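Local coordinates for protein methylenetetrahydrofolate--tRNA-(uracil-5-)-methyltransferase TrmFO (PDB 3G5S) that probably catalyses the folate- and FAD-dependent methylation of uridine 54 in tRNA to 5-methyluridine, with methylenetetrahydrofolate as carbon donor, at residues P126-L131 with R359-L364. Residues are numbered along the deposited sequence; the frame is centred on the assembly and turned at random.
Sequences PGITVL and RKALGL
I128 sets CG1 opposite its own carbonyl carbon (chi1 -60°) and runs on extended (chi2 170°), which carries CD1 across to K360 and A361. The contact belongs to the Rossmann-type FAD-binding domain: I128 leads into strand 129-131 of the parallel sheet, and its partners form the last turn of helix 343-361, which packs against that sheet. CD1 lies against the helix backbone, 3.6 Å from both N and CA of A361, and 4.0 Å from A361 CB. A361 has a single methyl beyond CA, which leaves this backbone accessible, and the long CG1-CD1 arm of isoleucine reaches it from the loop before the strand; I128 also touches V4 and A357. K360 offers its aliphatic stem, CG meeting I128 CD1 at 3.8 Å. Beyond it the lysine chain bends away, and NZ forms a salt bridge with E329. The helix ends in a Schellman motif: the N-H of G363 bonds to K360 O at 3.0 Å and that of L364 to R359 O at 2.8 Å. G363, lacking CB, takes its positive phi with little strain. On the other segment, T129 OG1 donates to G127 O at 2.9 Å, from above the carbonyl plane.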
ATOM      1  N   PRO A 126      14.937 -15.358  15.838  1.00 17.31           N
ATOM      2  CA  PRO A 126      14.118 -15.620  17.021  1.00 16.36           C
ATOM      3  C   PRO A 126      13.950 -14.354  17.857  1.00 15.00           C
ATOM      4  O   PRO A 126      14.651 -13.361  17.655  1.00 17.11           O
ATOM      5  CB  PRO A 126      14.946 -16.661  17.769  1.00 19.17           C
ATOM      6  CG  PRO A 126      16.347 -16.226  17.504  1.00 21.50           C
ATOM      7  CD  PRO A 126      16.347 -15.717  16.066  1.00 20.66           C
ATOM      8  N   GLY A 127      13.016 -14.400  18.790  1.00 14.95           N
ATOM      9  CA  GLY A 127      12.786 -13.273  19.667  1.00 14.63           C
ATOM     10  C   GLY A 127      11.996 -12.177  18.982  1.00 12.61           C
ATOM     11  O   GLY A 127      11.600 -12.288  17.822  1.00 14.32           O
ATOM     12  N   ILE A 128      11.761 -11.095  19.705  1.00 11.03           N
ATOM     13  CA  ILE A 128      10.978  -9.993  19.158  1.00 10.40           C
ATOM     14  C   ILE A 128      11.696  -9.409  17.949  1.00  9.73           C
ATOM     15  O   ILE A 128      12.864  -9.018  18.041  1.00 10.38           O
ATOM     16  CB  ILE A 128      10.713  -8.925  20.228  1.00 11.28           C
ATOM     17  CG1 ILE A 128       9.938  -9.536  21.401  1.00 13.04           C
ATOM     18  CG2 ILE A 128       9.943  -7.768  19.627  1.00 11.78           C
ATOM     19  CD1 ILE A 128       9.838  -8.625  22.614  1.00 13.86           C
ATOM     20  N   THR A 129      10.985  -9.345  16.821  1.00 10.38           N
ATOM     21  CA  THR A 129      11.604  -9.065  15.533  1.00 10.20           C
ATOM     22  C   THR A 129      10.617  -8.361  14.612  1.00  9.38           C
ATOM     23  O   THR A 129       9.463  -8.785  14.489  1.00 10.31           O
ATOM     24  CB  THR A 129      12.040 -10.396  14.859  1.00 11.08           C
ATOM     25  OG1 THR A 129      13.082 -11.000  15.628  1.00 11.39           O
ATOM     26  CG2 THR A 129      12.545 -10.173  13.454  1.00 12.14           C
ATOM     27  N   VAL A 130      11.083  -7.302  13.954  1.00  9.60           N
ATOM     28  CA  VAL A 130      10.338  -6.633  12.891  1.00  9.44           C
ATOM     29  C   VAL A 130      11.010  -6.925  11.553  1.00  9.42           C
ATOM     30  O   VAL A 130      12.208  -6.680  11.393  1.00 10.66           O
ATOM     31  CB  VAL A 130      10.314  -5.102  13.108  1.00 10.28           C
ATOM     32  CG1 VAL A 130       9.561  -4.411  11.972  1.00 10.92           C
ATOM     33  CG2 VAL A 130       9.692  -4.759  14.454  1.00 11.23           C
ATOM     34  N   LEU A 131      10.241  -7.456  10.603  1.00  9.42           N
ATOM     35  CA  LEU A 131      10.729  -7.701   9.246  1.00  9.40           C
ATOM     36  C   LEU A 131      10.311  -6.554   8.332  1.00  9.72           C
ATOM     37  O   LEU A 131       9.132  -6.241   8.222  1.00 10.15           O
ATOM     38  CB  LEU A 131      10.167  -9.011   8.706  1.00  9.99           C
ATOM     39  CG  LEU A 131      10.464 -10.253   9.544  1.00 10.52           C
ATOM     40  CD1 LEU A 131       9.801 -11.452   8.916  1.00 12.42           C
ATOM     41  CD2 LEU A 131      11.968 -10.481   9.715  1.00 11.69           C
ATOM     42  N   ARG A 359       6.426  -2.201  22.804  1.00 11.38           N
ATOM     43  CA  ARG A 359       5.457  -2.541  23.838  1.00 11.86           C
ATOM     44  C   ARG A 359       5.568  -4.002  24.267  1.00 11.78           C
ATOM     45  O   ARG A 359       5.532  -4.324  25.454  1.00 12.71           O
ATOM     46  CB  ARG A 359       4.039  -2.164  23.397  1.00 12.51           C
ATOM     47  CG  ARG A 359       3.845  -0.642  23.338  1.00 12.06           C
ATOM     48  CD  ARG A 359       2.473  -0.242  22.779  1.00 12.84           C
ATOM     49  NE  ARG A 359       1.374  -0.781  23.574  1.00 13.02           N
ATOM     50  CZ  ARG A 359       0.911  -0.230  24.692  1.00 14.42           C
ATOM     51  NH1 ARG A 359      -0.076  -0.815  25.351  1.00 15.57           N
ATOM     52  NH2 ARG A 359       1.427   0.904  25.153  1.00 15.09           N
ATOM     53  N   LYS A 360       5.756  -4.893  23.297  1.00 19.85           N
ATOM     54  CA  LYS A 360       5.963  -6.320  23.592  1.00 19.85           C
ATOM     55  C   LYS A 360       7.175  -6.541  24.503  1.00 19.84           C
ATOM     56  O   LYS A 360       7.139  -7.345  25.456  1.00 12.93           O
ATOM     57  CB  LYS A 360       6.190  -7.082  22.283  1.00 19.85           C
ATOM     58  CG  LYS A 360       6.080  -8.595  22.418  1.00 19.85           C
ATOM     59  CD  LYS A 360       4.666  -8.982  22.824  1.00 19.85           C
ATOM     60  CE  LYS A 360       4.212 -10.265  22.135  1.00 19.85           C
ATOM     61  NZ  LYS A 360       4.610 -11.522  22.813  1.00 19.85           N
ATOM     62  N   ALA A 361       8.247  -5.833  24.182  1.00 11.86           N
ATOM     63  CA  ALA A 361       9.480  -5.899  24.962  1.00 12.56           C
ATOM     64  C   ALA A 361       9.239  -5.450  26.407  1.00 13.08           C
ATOM     65  O   ALA A 361       9.915  -5.912  27.332  1.00 14.53           O
ATOM     66  CB  ALA A 361      10.574  -5.076  24.317  1.00 13.09           C
ATOM     67  N   LEU A 362       8.271  -4.554  26.576  1.00 13.35           N
ATOM     68  CA  LEU A 362       7.893  -3.980  27.868  1.00 14.87           C
ATOM     69  C   LEU A 362       6.772  -4.777  28.542  1.00 14.64           C
ATOM     70  O   LEU A 362       6.312  -4.417  29.626  1.00 16.56           O
ATOM     71  CB  LEU A 362       7.465  -2.516  27.697  1.00 16.56           C
ATOM     72  CG  LEU A 362       8.562  -1.558  27.235  1.00 18.67           C
ATOM     73  CD1 LEU A 362       7.980  -0.195  26.908  1.00 20.39           C
ATOM     74  CD2 LEU A 362       9.655  -1.442  28.287  1.00 20.36           C
ATOM     75  N   GLY A 363       6.340  -5.861  27.902  1.00 14.37           N
ATOM     76  CA  GLY A 363       5.285  -6.700  28.442  1.00 15.17           C
ATOM     77  C   GLY A 363       3.887  -6.125  28.307  1.00 15.52           C
ATOM     78  O   GLY A 363       2.986  -6.487  29.065  1.00 17.84           O
ATOM     79  N   LEU A 364       3.698  -5.247  27.326  1.00 14.25           N
ATOM     80  CA  LEU A 364       2.428  -4.559  27.135  1.00 14.88           C
ATOM     81  C   LEU A 364       1.749  -4.991  25.842  1.00 14.92           C
ATOM     82  O   LEU A 364       2.410  -5.318  24.863  1.00 14.57           O
ATOM     83  CB  LEU A 364       2.666  -3.053  27.113  1.00 15.14           C
ATOM     84  CG  LEU A 364       3.383  -2.487  28.333  1.00 17.12           C
ATOM     85  CD1 LEU A 364       3.759  -1.032  28.100  1.00 17.76           C
ATOM     86  CD2 LEU A 364       2.530  -2.635  29.587  1.00 20.20           C
TER